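Local coordinates for protein regulator of polyketide synthase expression (Bifidobacterium adolescentis, PDB 3ONQ) that is of unknown function but probably regulates transcription, including expression of polyketide synthase genes, by binding DNA through a PucR-type C-terminal helix-turn-helix domain, at residues Leu147-Ala152 / Ala170-Asp175; Glu168-Leu171 / Ala177-Glu180. All blocks are in the same frame, centred on the assembly; numbering follows the deposited sequence. Where two conformers were deposited one is given.

Contact 1 (Leu147-Ala152 / Ala170-Asp175); sequences LQAAPA and ALLGDD
Ala149, in the last turn of helix 132-149, lies opposite Leu172 at the end of helix 166-172, with 7.7 Å between their CA atoms, a gap that the Leu172 side chain spans. Leu172 does most of the reaching. Its CG sits anti to the carbonyl carbon (chi1 -68°), which sends the branch out toward the other helix, and chi2 (176°) brings a single methyl, CD1, forward against it. That methyl touches Gln148 CB at 3.7 Å and then lies alongside the peptide, 4.0 Å from Ala149 N. The Ala149 methyl borders it more loosely, with CB at 4.3 Å from Leu172 CD1. The second methyl of the leucine turns aside, CD2 being 5.4 Å from Gln148 CB. CB of Gln148 makes the closest touch; beyond CG the chain runs on extended, and the amide oxygen OE1 comes to 4.3 Å from Leu172 CD1. No hydrogen bond crosses here, and the buried area is small, 98 Å² over both sides.

Both segments leave regular helix near the touching residues. Residues 150-152 form a 3-10 segment, in which Ala152 N bonds to Ala149 O. Beyond Leu172, Gly173 takes positive phi (102°) and ends its helix in a Schellman motif. Asp174 follows as the N-cap of helix 175-190, its OD1 accepting from the backbone N of Tyr176.

In the fold, this is the point where helix 132-149, which lies on the sheet of the alpha/beta part, meets the short helix 166-172. Leu147 faces the opposite way, onto Phe94 and Leu96 of strand 94-100, while Leu172 also leans on Phe145 one turn earlier in helix 132-149 and on Met259 of the second subunit.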
loop_
_atom_site.group_PDB
_atom_site.type_symbol
_atom_site.label_atom_id
_atom_site.label_comp_id
_atom_site.label_asym_id
_atom_site.label_seq_id
_atom_site.Cartn_x
_atom_site.Cartn_y
_atom_site.Cartn_z
ATOM N N LEU B 147 -7.745 -13.470 19.908
ATOM C CA LEU B 147 -8.364 -13.507 21.224
ATOM C C LEU B 147 -9.881 -13.476 21.087
ATOM O O LEU B 147 -10.569 -14.166 21.818
ATOM C CB LEU B 147 -7.868 -12.348 22.102
ATOM C CG LEU B 147 -6.400 -12.446 22.559
ATOM C CD1 LEU B 147 -5.902 -11.121 23.173
ATOM C CD2 LEU B 147 -6.174 -13.599 23.552
ATOM N N GLN B 148 -10.399 -12.682 20.151
ATOM C CA GLN B 148 -11.841 -12.652 19.888
ATOM C C GLN B 148 -12.351 -13.976 19.287
ATOM O O GLN B 148 -13.502 -14.345 19.466
ATOM C CB GLN B 148 -12.197 -11.486 18.958
ATOM C CG GLN B 148 -11.988 -10.109 19.581
ATOM C CD GLN B 148 -12.510 -8.980 18.710
ATOM O OE1 GLN B 148 -12.262 -8.946 17.502
ATOM N NE2 GLN B 148 -13.243 -8.047 19.323
ATOM N N ALA B 149 -11.482 -14.676 18.571
ATOM C CA ALA B 149 -11.833 -15.927 17.902
ATOM C C ALA B 149 -11.756 -17.142 18.847
ATOM O O ALA B 149 -12.474 -18.127 18.673
ATOM C CB ALA B 149 -10.905 -16.134 16.688
ATOM N N ALA B 150 -10.893 -17.054 19.849
ATOM C CA ALA B 150 -10.596 -18.174 20.744
ATOM C C ALA B 150 -11.808 -18.933 21.298
ATOM O O ALA B 150 -11.743 -20.141 21.459
ATOM C CB ALA B 150 -9.690 -17.719 21.887
ATOM N N PRO B 151 -12.911 -18.235 21.603
ATOM C CA PRO B 151 -14.026 -18.993 22.184
ATOM C C PRO B 151 -14.574 -20.077 21.265
ATOM O O PRO B 151 -15.270 -20.976 21.729
ATOM C CB PRO B 151 -15.087 -17.915 22.444
ATOM C CG PRO B 151 -14.259 -16.659 22.697
ATOM C CD PRO B 151 -13.122 -16.776 21.695
ATOM N N ALA B 152 -14.266 -20.003 19.978
ATOM C CA ALA B 152 -14.766 -20.995 19.047
ATOM C C ALA B 152 -14.021 -22.316 19.224
ATOM O O ALA B 152 -14.458 -23.331 18.717
ATOM C CB ALA B 152 -14.631 -20.506 17.613
ATOM N N ALA B 170 -11.005 -15.082 9.993
ATOM C CA ALA B 170 -11.571 -14.685 8.709
ATOM C C ALA B 170 -13.067 -14.387 8.830
ATOM O O ALA B 170 -13.554 -13.392 8.276
ATOM C CB ALA B 170 -11.291 -15.735 7.639
ATOM N N LEU B 171 -13.794 -15.214 9.585
ATOM C CA LEU B 171 -15.225 -14.960 9.822
ATOM C C LEU B 171 -15.480 -13.615 10.527
ATOM O O LEU B 171 -16.537 -13.008 10.359
ATOM C CB LEU B 171 -15.869 -16.086 10.639
ATOM C CG LEU B 171 -16.028 -17.437 9.932
ATOM C CD1 LEU B 171 -16.321 -18.530 10.947
ATOM C CD2 LEU B 171 -17.116 -17.365 8.848
ATOM N N LEU B 172 -14.525 -13.172 11.340
ATOM C CA LEU B 172 -14.646 -11.881 12.033
ATOM C C LEU B 172 -14.284 -10.694 11.142
ATOM O O LEU B 172 -14.503 -9.542 11.514
ATOM C CB LEU B 172 -13.761 -11.851 13.277
ATOM C CG LEU B 172 -14.196 -12.781 14.414
ATOM C CD1 LEU B 172 -13.167 -12.711 15.561
ATOM C CD2 LEU B 172 -15.582 -12.396 14.902
ATOM N N GLY B 173 -13.709 -10.974 9.979
ATOM C CA GLY B 173 -13.398 -9.917 9.023
ATOM C C GLY B 173 -11.925 -9.526 9.022
ATOM O O GLY B 173 -11.570 -8.474 8.522
ATOM N N ASP B 174 -11.071 -10.376 9.586
ATOM C CA ASP B 174 -9.631 -10.140 9.626
ATOM C C ASP B 174 -8.985 -10.413 8.265
ATOM O O ASP B 174 -8.779 -11.560 7.893
ATOM C CB ASP B 174 -9.006 -11.081 10.665
ATOM C CG ASP B 174 -7.505 -10.890 10.811
ATOM O OD1 ASP B 174 -6.943 -10.002 10.127
ATOM O OD2 ASP B 174 -6.896 -11.622 11.634
ATOM N N ASP B 175 -8.651 -9.342 7.548
ATOM C CA ASP B 175 -8.009 -9.437 6.237
ATOM C C ASP B 175 -6.706 -10.236 6.253
ATOM O O ASP B 175 -6.374 -10.926 5.286
ATOM C CB ASP B 175 -7.759 -8.035 5.661
ATOM C CG ASP B 175 -8.963 -7.492 4.924
ATOM O OD1 ASP B 175 -9.263 -6.289 5.068
ATOM O OD2 ASP B 175 -9.612 -8.279 4.204
#

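Contact 2 (Glu168-Leu171 / Ala177-Glu180); sequences ERAL and AREE
Ala177 drives its methyl into the side of helix 166-172, and the small residues let the two backbones approach to 5.2 Å between the CA atoms of Ala170 and Ala177. This is the tight part. The methyl is wedged between side chain and main chain: Ala177 CB is 3.6 Å from Arg169 CB and 3.7 Å from Ala170 N. Ala170 answers with its own methyl, which rests on the aliphatic stem of Arg178, CB to CG at 4.1 Å. Arg169 closes over the same spot. Its chain bends at chi3 (51°), which folds the guanidinium back so that one face lies over Ala177 CB, while NE is held in a salt bridge by Asp174.

Two consecutive helices meet here, 166-172 and 175-190, joined by just Gly173 and Asp174, a Schellman end followed at once by an N-cap; with alanines on both sides, the backbones come close. The same corner faces the second subunit: Arg178 NE bonds to Leu171 O of that subunit, and the bond is returned from the other copy.

Toward solvent the contact is looser and water does the joining. The charged ends of Arg169 and Glu180 do not meet, NH2 to OE2 being 4.7 Å. Instead, water 1 lies in the guanidinium plane at its edge, accepts from Arg169 NH2 at 2.8 Å and donates to Glu180 OE2, while water 2 accepts from Arg169 NH1 and donates to Glu180 OE1. The paired relays probably fix the rotation of both flat groups. Beyond Ala170, water 3 accepts from Arg178 NH2 at 2.8 Å and probably donates, at least part of the time, to Ala170 O; Arg178 NH1 is taken by Asp175 in a salt bridge, and NH2 also bonds to a bound glycerol.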
loop_
_atom_site.group_PDB
_atom_site.type_symbol
_atom_site.label_atom_id
_atom_site.label_comp_id
_atom_site.label_asym_id
_atom_site.label_seq_id
_atom_site.Cartn_x
_atom_site.Cartn_y
_atom_site.Cartn_z
ATOM N N GLU B 168 -11.848 -18.740 11.983
ATOM C CA GLU B 168 -12.653 -17.903 12.868
ATOM C C GLU B 168 -12.267 -16.418 12.722
ATOM O O GLU B 168 -13.133 -15.533 12.726
ATOM C CB GLU B 168 -12.519 -18.362 14.320
ATOM C CG GLU B 168 -13.090 -19.744 14.583
ATOM C CD GLU B 168 -12.181 -20.878 14.122
ATOM O OE1 GLU B 168 -11.013 -20.632 13.748
ATOM O OE2 GLU B 168 -12.648 -22.025 14.148
ATOM N N ARG B 169 -10.970 -16.154 12.578
ATOM C CA ARG B 169 -10.511 -14.790 12.345
ATOM C C ARG B 169 -11.065 -14.261 11.036
ATOM O O ARG B 169 -11.539 -13.126 10.966
ATOM C CB ARG B 169 -8.980 -14.719 12.343
ATOM C CG ARG B 169 -8.371 -14.850 13.739
ATOM C CD ARG B 169 -6.864 -15.073 13.666
ATOM N NE ARG B 169 -6.219 -14.069 12.817
ATOM C CZ ARG B 169 -4.963 -14.155 12.391
ATOM N NH1 ARG B 169 -4.207 -15.186 12.770
ATOM N NH2 ARG B 169 -4.455 -13.209 11.604
ATOM N N ALA B 170 -11.005 -15.082 9.993
ATOM C CA ALA B 170 -11.571 -14.685 8.709
ATOM C C ALA B 170 -13.067 -14.387 8.830
ATOM O O ALA B 170 -13.554 -13.392 8.276
ATOM C CB ALA B 170 -11.291 -15.735 7.639
ATOM N N LEU B 171 -13.794 -15.214 9.585
ATOM C CA LEU B 171 -15.225 -14.960 9.822
ATOM C C LEU B 171 -15.480 -13.615 10.527
ATOM O O LEU B 171 -16.537 -13.008 10.359
ATOM C CB LEU B 171 -15.869 -16.086 10.639
ATOM C CG LEU B 171 -16.028 -17.437 9.932
ATOM C CD1 LEU B 171 -16.321 -18.530 10.947
ATOM C CD2 LEU B 171 -17.116 -17.365 8.848
ATOM N N ALA B 177 -6.117 -12.830 8.040
ATOM C CA ALA B 177 -6.463 -14.255 8.037
ATOM C C ALA B 177 -6.956 -14.691 6.662
ATOM O O ALA B 177 -6.615 -15.773 6.202
ATOM C CB ALA B 177 -7.495 -14.572 9.101
ATOM N N ARG B 178 -7.763 -13.859 6.002
ATOM C CA ARG B 178 -8.209 -14.214 4.665
ATOM C C ARG B 178 -6.998 -14.398 3.767
ATOM O O ARG B 178 -6.932 -15.330 2.975
ATOM C CB ARG B 178 -9.093 -13.129 4.060
ATOM C CG ARG B 178 -10.472 -13.004 4.668
ATOM C CD ARG B 178 -11.175 -11.797 4.064
ATOM N NE ARG B 178 -12.458 -11.535 4.699
ATOM C CZ ARG B 178 -12.937 -10.331 4.983
ATOM N NH1 ARG B 178 -12.240 -9.231 4.702
ATOM N NH2 ARG B 178 -14.127 -10.229 5.546
ATOM N N GLU B 179 -6.049 -13.482 3.874
ATOM C CA GLU B 179 -4.916 -13.483 2.965
ATOM C C GLU B 179 -4.054 -14.715 3.208
ATOM O O GLU B 179 -3.649 -15.382 2.254
ATOM C CB GLU B 179 -4.090 -12.202 3.114
ATOM C CG GLU B 179 -2.917 -12.116 2.139
ATOM C CD GLU B 179 -3.367 -11.855 0.705
ATOM O OE1 GLU B 179 -4.574 -11.587 0.479
ATOM O OE2 GLU B 179 -2.506 -11.921 -0.197
ATOM N N GLU B 180 -3.784 -15.034 4.474
ATOM C CA GLU B 180 -3.020 -16.246 4.786
ATOM C C GLU B 180 -3.690 -17.528 4.273
ATOM O O GLU B 180 -3.024 -18.402 3.721
ATOM C CB GLU B 180 -2.749 -16.374 6.288
ATOM C CG GLU B 180 -1.732 -15.361 6.819
ATOM C CD GLU B 180 -1.333 -15.647 8.260
ATOM O OE1 GLU B 180 -1.463 -16.817 8.702
ATOM O OE2 GLU B 180 -0.897 -14.702 8.951
HETATM O O HOH W 1 -1.799 -12.814 10.649
HETATM O O HOH W 2 -1.755 -16.399 11.361
HETATM O O HOH W 3 -15.616 -11.842 7.251
#

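Both contacts use helix 166-172 and their centres lie 7 Å apart, yet they face different neighbours. Contact 1 ties that helix sparingly to the end of helix 132-149 and is partly buried; contact 2 holds it against the helix that follows, is buried, and covers more than twice the area. The first is van der Waals packing without a hydrogen bond across it, whereas the second combines methyl packing with arginines and bridging waters. Asp174 of contact 1 is tied to Arg169 of contact 2, and Glu168 packs on Ala149 and Ala152. Each contact also borders the second subunit, where Leu171, which lies in a segment of each without touching across either, meets its own counterpart.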